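Local atomic coordinates of superoxide dismutase (Acidilobus saccharovorans, PDB entry 4FFK), a protein that probably catalyses the conversion of superoxide to molecular oxygen and hydrogen peroxide, using a bound iron ion. Residues 156-161 and 169-174. Numbering follows the deposited sequence.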
ATOM      1  N   ARG A 156      -0.670 -21.324  -6.233  1.00 25.18           N
ATOM      2  CA  ARG A 156      -0.222 -20.014  -6.698  1.00 24.04           C
ATOM      3  C   ARG A 156       0.816 -19.549  -5.700  1.00 22.57           C
ATOM      4  O   ARG A 156       0.673 -19.804  -4.513  1.00 22.62           O
ATOM      5  CB  ARG A 156      -1.362 -18.956  -6.658  1.00 25.22           C
ATOM      6  CG  ARG A 156      -2.515 -19.218  -7.590  1.00 25.97           C
ATOM      7  CD  ARG A 156      -2.158 -19.020  -9.063  1.00 24.99           C
ATOM      8  NE  ARG A 156      -3.379 -19.243  -9.858  1.00 28.25           N
ATOM      9  CZ  ARG A 156      -3.509 -20.134 -10.832  1.00 28.36           C
ATOM     10  NH1 ARG A 156      -2.473 -20.850 -11.266  1.00 25.97           N
ATOM     11  NH2 ARG A 156      -4.677 -20.244 -11.440  1.00 26.15           N
ATOM     12  N   ILE A 157       1.843 -18.920  -6.212  1.00 22.20           N
ATOM     13  CA  ILE A 157       2.809 -18.244  -5.333  1.00 22.20           C
ATOM     14  C   ILE A 157       2.325 -16.811  -5.130  1.00 20.16           C
ATOM     15  O   ILE A 157       2.023 -16.106  -6.056  1.00 21.82           O
ATOM     16  CB  ILE A 157       4.178 -18.273  -5.926  1.00 22.76           C
ATOM     17  CG1 ILE A 157       4.674 -19.732  -5.915  1.00 22.48           C
ATOM     18  CG2 ILE A 157       5.168 -17.338  -5.099  1.00 21.28           C
ATOM     19  CD1 ILE A 157       6.083 -19.884  -6.546  1.00 25.67           C
ATOM     20  N   LEU A 158       2.252 -16.405  -3.882  1.00 20.93           N
ATOM     21  CA  LEU A 158       1.895 -15.021  -3.577  1.00 20.06           C
ATOM     22  C   LEU A 158       3.058 -14.298  -2.930  1.00 20.53           C
ATOM     23  O   LEU A 158       3.840 -14.886  -2.198  1.00 22.16           O
ATOM     24  CB  LEU A 158       0.769 -15.019  -2.554  1.00 19.59           C
ATOM     25  CG  LEU A 158      -0.354 -16.003  -2.955  1.00 19.94           C
ATOM     26  CD1 LEU A 158      -1.375 -15.872  -1.861  1.00 21.96           C
ATOM     27  CD2 LEU A 158      -0.915 -15.746  -4.287  1.00 19.62           C
ATOM     28  N   GLN A 159       3.078 -12.973  -3.101  1.00 20.48           N
ATOM     29  CA  GLN A 159       3.799 -12.185  -2.120  1.00 19.44           C
ATOM     30  C   GLN A 159       2.839 -11.493  -1.216  1.00 19.48           C
ATOM     31  O   GLN A 159       1.707 -11.169  -1.596  1.00 18.71           O
ATOM     32  CB  GLN A 159       4.579 -11.096  -2.801  1.00 20.12           C
ATOM     33  CG  GLN A 159       5.744 -11.643  -3.637  1.00 19.02           C
ATOM     34  CD  GLN A 159       6.567 -10.521  -4.151  1.00 20.15           C
ATOM     35  OE1 GLN A 159       6.047  -9.505  -4.516  1.00 20.91           O
ATOM     36  NE2 GLN A 159       7.897 -10.700  -4.190  1.00 20.99           N
ATOM     37  N   VAL A 160       3.351 -11.130  -0.065  1.00 17.62           N
ATOM     38  CA  VAL A 160       2.583 -10.291   0.822  1.00 18.13           C
ATOM     39  C   VAL A 160       3.533  -9.190   1.213  1.00 18.35           C
ATOM     40  O   VAL A 160       4.720  -9.434   1.401  1.00 20.04           O
ATOM     41  CB  VAL A 160       2.196 -11.044   2.143  1.00 17.15           C
ATOM     42  CG1 VAL A 160       1.313 -10.073   2.951  1.00 19.39           C
ATOM     43  CG2 VAL A 160       1.448 -12.324   1.828  1.00 20.36           C
ATOM     44  N   GLU A 161       3.081  -7.932   1.205  1.00 16.70           N
ATOM     45  CA  GLU A 161       3.923  -6.894   1.829  1.00 17.00           C
ATOM     46  C   GLU A 161       3.296  -6.492   3.147  1.00 17.33           C
ATOM     47  O   GLU A 161       2.101  -6.594   3.287  1.00 17.03           O
ATOM     48  CB  GLU A 161       4.035  -5.703   0.905  1.00 15.84           C
ATOM     49  CG  GLU A 161       4.947  -6.019  -0.296  1.00 17.17           C
ATOM     50  CD  GLU A 161       4.928  -4.883  -1.281  1.00 22.48           C
ATOM     51  OE1 GLU A 161       4.642  -3.705  -0.957  1.00 20.87           O
ATOM     52  OE2 GLU A 161       5.192  -5.203  -2.433  1.00 20.88           O
ATOM     53  N   THR A 169      -7.847 -12.228  -0.605  1.00 22.92           N
ATOM     54  CA  THR A 169      -8.607 -13.211   0.050  1.00 22.72           C
ATOM     55  C   THR A 169      -8.792 -14.500  -0.816  1.00 23.30           C
ATOM     56  O   THR A 169      -8.303 -14.581  -1.920  1.00 22.05           O
ATOM     57  CB  THR A 169      -9.975 -12.545   0.433  1.00 22.65           C
ATOM     58  OG1 THR A 169     -10.675 -13.371   1.342  1.00 27.00           O
ATOM     59  CG2 THR A 169     -10.812 -12.263  -0.737  1.00 23.40           C
ATOM     60  N   ASN A 170      -9.432 -15.489  -0.213  1.00 22.65           N
ATOM     61  CA  ASN A 170      -9.885 -16.721  -0.869  1.00 24.70           C
ATOM     62  C   ASN A 170      -8.764 -17.739  -1.104  1.00 26.63           C
ATOM     63  O   ASN A 170      -8.910 -18.941  -0.828  1.00 26.78           O
ATOM     64  CB  ASN A 170     -10.615 -16.451  -2.163  1.00 24.93           C
ATOM     65  CG  ASN A 170     -11.585 -17.615  -2.502  1.00 25.92           C
ATOM     66  OD1 ASN A 170     -12.294 -18.093  -1.621  1.00 27.60           O
ATOM     67  ND2 ASN A 170     -11.543 -18.102  -3.729  1.00 28.04           N
ATOM     68  N   LEU A 171      -7.652 -17.259  -1.626  1.00 26.51           N
ATOM     69  CA  LEU A 171      -6.413 -18.068  -1.647  1.00 26.76           C
ATOM     70  C   LEU A 171      -6.117 -18.618  -0.281  1.00 25.72           C
ATOM     71  O   LEU A 171      -6.209 -17.916   0.736  1.00 25.19           O
ATOM     72  CB  LEU A 171      -5.246 -17.199  -2.127  1.00 25.16           C
ATOM     73  CG  LEU A 171      -5.493 -16.729  -3.534  1.00 26.28           C
ATOM     74  CD1 LEU A 171      -4.752 -15.415  -3.822  1.00 25.17           C
ATOM     75  CD2 LEU A 171      -5.141 -17.877  -4.488  1.00 28.03           C
ATOM     76  N   ILE A 172      -5.731 -19.898  -0.231  1.00 25.44           N
ATOM     77  CA  ILE A 172      -5.463 -20.570   1.011  1.00 25.08           C
ATOM     78  C   ILE A 172      -3.952 -20.784   1.127  1.00 25.39           C
ATOM     79  O   ILE A 172      -3.361 -21.501   0.325  1.00 23.00           O
ATOM     80  CB  ILE A 172      -6.185 -21.953   1.045  1.00 26.14           C
ATOM     81  CG1 ILE A 172      -7.698 -21.736   0.761  1.00 28.59           C
ATOM     82  CG2 ILE A 172      -5.819 -22.783   2.310  1.00 27.92           C
ATOM     83  CD1 ILE A 172      -8.554 -22.994   0.874  1.00 27.89           C
ATOM     84  N   PRO A 173      -3.333 -20.122   2.102  1.00 25.55           N
ATOM     85  CA  PRO A 173      -1.869 -20.206   2.207  1.00 26.14           C
ATOM     86  C   PRO A 173      -1.560 -21.593   2.744  1.00 26.05           C
ATOM     87  O   PRO A 173      -2.206 -22.029   3.676  1.00 26.33           O
ATOM     88  CB  PRO A 173      -1.526 -19.157   3.264  1.00 26.23           C
ATOM     89  CG  PRO A 173      -2.860 -19.044   4.111  1.00 30.14           C
ATOM     90  CD  PRO A 173      -3.936 -19.127   3.006  1.00 26.33           C
ATOM     91  N   LEU A 174      -0.562 -22.227   2.161  1.00 26.18           N
ATOM     92  CA  LEU A 174      -0.133 -23.530   2.636  1.00 26.28           C
ATOM     93  C   LEU A 174       1.192 -23.437   3.341  1.00 27.16           C
ATOM     94  O   LEU A 174       1.434 -24.157   4.337  1.00 27.21           O
ATOM     95  CB  LEU A 174       0.025 -24.494   1.464  1.00 27.63           C
ATOM     96  CG  LEU A 174      -1.222 -24.547   0.580  1.00 28.24           C
ATOM     97  CD1 LEU A 174      -1.038 -25.439  -0.638  1.00 24.91           C
ATOM     98  CD2 LEU A 174      -2.379 -24.980   1.419  1.00 29.37           C
TER
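Arg156 NH2 is gripped by Lys17 O and Tyr19 OH of a second subunit, while NH1 of the same guanidinium forms a salt bridge with Asp154; the charged end turns away from Leu171 to these partners, and only the aliphatic root of the side chain serves this contact. Arg156 CG lies 4.3 Å from Leu171 CD2, after which a second bend (chi2 -71°) leads the chain away. Leu158 makes the closer apolar meeting. Both of its methyls converge on one methyl of Leu171, with Leu158 CD1 and CD2 each 3.9 Å from Leu171 CD1, and Leu158 CD1 also comes within 4.1 Å of Leu171 CB. The two leucines cross obliquely. The CA atoms of Arg156 and Leu171 are 8.2 Å apart, and strand 142-148 lies between the two outer strands, hydrogen-bonded through its backbone to both. Leu158 also rests on Ala147 of that central strand. Leu158 of outer strand 155-161 thus meets Leu171 in the loop just before strand 172-178, the other outer strand, within the three-stranded antiparallel sheet, order 2-1-3, of the C-terminal domain of iron/manganese superoxide dismutases, whose strand 172-178 ends at the iron ligand Asp178.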